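Local coordinates for protein nucleoporin NUP82 (PDB 5CWW) that probably serves as a structural component of the nuclear pore complex and as a docking partner for transiently associated nuclear transport factors, at residues R46-R51 with P561-T566. Sequence-based numbering, arbitrary orientation.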
ATOM      1  N   ARG B  46       6.450 -12.723  -3.179  1.00 65.47           N
ATOM      2  CA  ARG B  46       6.147 -14.113  -2.864  1.00 64.60           C
ATOM      3  C   ARG B  46       5.928 -14.294  -1.365  1.00 57.09           C
ATOM      4  O   ARG B  46       6.843 -14.681  -0.632  1.00 58.38           O
ATOM      5  CB  ARG B  46       7.273 -15.035  -3.342  1.00 72.46           C
ATOM      6  CG  ARG B  46       6.957 -16.517  -3.177  1.00 79.82           C
ATOM      7  CD  ARG B  46       8.141 -17.405  -3.528  1.00 88.48           C
ATOM      8  NE  ARG B  46       7.791 -18.822  -3.432  1.00 94.70           N
ATOM      9  CZ  ARG B  46       8.617 -19.788  -3.033  1.00 99.63           C
ATOM     10  NH1 ARG B  46       9.867 -19.514  -2.686  1.00101.19           N
ATOM     11  NH2 ARG B  46       8.186 -21.040  -2.983  1.00101.69           N
ATOM     12  N   ARG B  47       4.706 -14.009  -0.922  1.00 55.48           N
ATOM     13  CA  ARG B  47       4.304 -14.240   0.461  1.00 55.12           C
ATOM     14  C   ARG B  47       3.571 -15.571   0.557  1.00 53.04           C
ATOM     15  O   ARG B  47       2.397 -15.625   0.921  1.00 50.33           O
ATOM     16  CB  ARG B  47       3.421 -13.097   0.964  1.00 61.37           C
ATOM     17  CG  ARG B  47       4.108 -11.744   0.920  1.00 70.09           C
ATOM     18  CD  ARG B  47       3.326 -10.683   1.673  1.00 77.74           C
ATOM     19  NE  ARG B  47       4.010  -9.394   1.639  1.00 85.76           N
ATOM     20  CZ  ARG B  47       5.041  -9.072   2.416  1.00 93.06           C
ATOM     21  NH1 ARG B  47       5.518  -9.944   3.296  1.00 96.37           N
ATOM     22  NH2 ARG B  47       5.602  -7.876   2.311  1.00 95.27           N
ATOM     23  N   THR B  48       4.278 -16.645   0.224  1.00 54.67           N
ATOM     24  CA  THR B  48       3.661 -17.953   0.057  1.00 57.81           C
ATOM     25  C   THR B  48       3.563 -18.748   1.362  1.00 59.16           C
ATOM     26  O   THR B  48       3.143 -19.906   1.353  1.00 62.37           O
ATOM     27  CB  THR B  48       4.441 -18.781  -0.976  1.00 61.38           C
ATOM     28  OG1 THR B  48       5.846 -18.649  -0.730  1.00 62.50           O
ATOM     29  CG2 THR B  48       4.136 -18.289  -2.384  1.00 62.17           C
ATOM     30  N   ILE B  49       3.943 -18.128   2.476  1.00 58.95           N
ATOM     31  CA  ILE B  49       3.824 -18.764   3.787  1.00 57.99           C
ATOM     32  C   ILE B  49       3.046 -17.869   4.744  1.00 57.38           C
ATOM     33  O   ILE B  49       3.333 -16.678   4.874  1.00 57.50           O
ATOM     34  CB  ILE B  49       5.202 -19.089   4.404  1.00 57.13           C
ATOM     35  CG1 ILE B  49       5.995 -20.014   3.476  1.00 57.51           C
ATOM     36  CG2 ILE B  49       5.031 -19.745   5.773  1.00 57.47           C
ATOM     37  CD1 ILE B  49       7.422 -20.287   3.930  1.00 58.59           C
ATOM     38  N   ALA B  50       2.055 -18.459   5.404  1.00 55.23           N
ATOM     39  CA  ALA B  50       1.275 -17.783   6.435  1.00 53.72           C
ATOM     40  C   ALA B  50       1.141 -18.714   7.632  1.00 55.82           C
ATOM     41  O   ALA B  50       1.372 -19.915   7.504  1.00 55.91           O
ATOM     42  CB  ALA B  50      -0.092 -17.383   5.902  1.00 52.82           C
ATOM     43  N   ARG B  51       0.762 -18.171   8.786  1.00 60.02           N
ATOM     44  CA  ARG B  51       0.736 -18.962  10.012  1.00 65.48           C
ATOM     45  C   ARG B  51      -0.325 -18.525  11.010  1.00 62.06           C
ATOM     46  O   ARG B  51      -0.820 -17.399  10.969  1.00 60.06           O
ATOM     47  CB  ARG B  51       2.096 -18.896  10.712  1.00 72.49           C
ATOM     48  CG  ARG B  51       2.434 -17.510  11.257  1.00 78.24           C
ATOM     49  CD  ARG B  51       3.676 -17.540  12.115  1.00 85.71           C
ATOM     50  NE  ARG B  51       3.434 -18.132  13.432  1.00 91.54           N
ATOM     51  CZ  ARG B  51       3.089 -17.453  14.524  1.00 94.30           C
ATOM     52  NH1 ARG B  51       2.923 -16.137  14.483  1.00 94.66           N
ATOM     53  NH2 ARG B  51       2.899 -18.098  15.667  1.00 96.27           N
ATOM     54  N   PRO B 561      13.440 -17.759  -5.920  1.00 97.47           N
ATOM     55  CA  PRO B 561      12.951 -16.771  -4.955  1.00 87.87           C
ATOM     56  C   PRO B 561      12.589 -17.417  -3.624  1.00 84.18           C
ATOM     57  O   PRO B 561      12.191 -18.583  -3.595  1.00 85.68           O
ATOM     58  CB  PRO B 561      11.713 -16.195  -5.641  1.00 92.32           C
ATOM     59  CG  PRO B 561      11.217 -17.305  -6.490  1.00 92.25           C
ATOM     60  CD  PRO B 561      12.440 -18.043  -6.965  1.00 96.11           C
ATOM     61  N   LEU B 562      12.731 -16.664  -2.539  1.00 74.47           N
ATOM     62  CA  LEU B 562      12.420 -17.170  -1.210  1.00 68.72           C
ATOM     63  C   LEU B 562      11.060 -16.668  -0.751  1.00 63.97           C
ATOM     64  O   LEU B 562      10.702 -15.511  -0.984  1.00 62.31           O
ATOM     65  CB  LEU B 562      13.499 -16.753  -0.207  1.00 67.28           C
ATOM     66  CG  LEU B 562      14.936 -17.146  -0.557  1.00 68.32           C
ATOM     67  CD1 LEU B 562      15.896 -16.647   0.512  1.00 67.85           C
ATOM     68  CD2 LEU B 562      15.070 -18.654  -0.734  1.00 70.66           C
ATOM     69  N   ALA B 563      10.300 -17.545  -0.108  1.00 62.35           N
ATOM     70  CA  ALA B 563       9.058 -17.143   0.531  1.00 60.09           C
ATOM     71  C   ALA B 563       9.369 -16.114   1.612  1.00 58.28           C
ATOM     72  O   ALA B 563      10.348 -16.258   2.347  1.00 56.70           O
ATOM     73  CB  ALA B 563       8.345 -18.345   1.120  1.00 60.57           C
ATOM     74  N   ALA B 564       8.550 -15.069   1.687  1.00 58.81           N
ATOM     75  CA  ALA B 564       8.731 -14.020   2.683  1.00 58.37           C
ATOM     76  C   ALA B 564       8.867 -14.628   4.071  1.00 58.65           C
ATOM     77  O   ALA B 564       8.075 -15.488   4.459  1.00 59.74           O
ATOM     78  CB  ALA B 564       7.570 -13.044   2.644  1.00 58.09           C
ATOM     79  N   ALA B 565       9.884 -14.182   4.802  1.00 57.76           N
ATOM     80  CA  ALA B 565      10.192 -14.721   6.120  1.00 58.09           C
ATOM     81  C   ALA B 565       8.985 -14.640   7.046  1.00 57.45           C
ATOM     82  O   ALA B 565       8.293 -13.626   7.089  1.00 54.52           O
ATOM     83  CB  ALA B 565      11.372 -13.980   6.727  1.00 58.34           C
ATOM     84  N   THR B 566       8.740 -15.721   7.778  1.00 60.90           N
ATOM     85  CA  THR B 566       7.643 -15.781   8.734  1.00 64.07           C
ATOM     86  C   THR B 566       8.199 -16.026  10.130  1.00 65.01           C
ATOM     87  O   THR B 566       8.760 -17.087  10.406  1.00 66.56           O
ATOM     88  CB  THR B 566       6.640 -16.890   8.374  1.00 68.44           C
ATOM     89  OG1 THR B 566       6.208 -16.724   7.016  1.00 69.34           O
ATOM     90  CG2 THR B 566       5.434 -16.848   9.299  1.00 70.36           C
TER
HETATM   91  O   HOH W   1       5.416 -15.724   3.204  1.00 51.20           O
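Over one face of the Arg-46 guanidinium sits the methyl of Ala-563, with CB 4.2 Å above the plane and displaced toward the rim. Pro-561 O approaches the same group obliquely, 2.7 Å from NH1. By contrast, the Arg-47 guanidinium meets a methyl obliquely, Ala-564 CB lying 3.8 Å from NH1, while its polar end forms a salt bridge with Asp-391 and a hydrogen bond to Phe-492 O. Arg-46 reaches this far because CG is anti to the backbone N (chi1 -174°) and the chain stays extended to NE, which carries the charge alongside residues 561-563. There NH1 and NH2 also make weak hydrogen bonds to Ala-580 O and Thr-581 O, and an alanine at Arg-46 would probably leave these carbonyls without their positively charged mate and take the cover from one side of the Ala-563 methyl. The backbones join directly through Ala-564 N, which donates to Arg-46 O at 2.9 Å. The contact is consistent with closure of the ring in a WD-type beta-propeller, the fold expected of this N-terminal domain: the start of the first antiparallel sheet, at strand 49-52, meets the loop leading into strand 566-570, more than 500 residues later. Beyond the direct bond, one water accepts from Ile-49 N and donates to Ala-564 O, linking the two segments a second time. Ala-563 CB also touches Thr-48 and Ile-49, 3.1 Å from Thr-48 OG1 and 3.5 Å from Ile-49 CD1. Further on, Thr-566 divides its branches: OG1 lies against Ile-49 CG2 and bonds weakly back to Ala-564 O, whereas CG2 packs on the aliphatic chain of Arg-51, 3.4 Å from CD. Chi1 of Arg-51 (67°) sets CG between the backbone N and the carbonyl carbon, where it too lies against Thr-566 CG2, and NH2 is hydrogen-bonded to Gly-53 O.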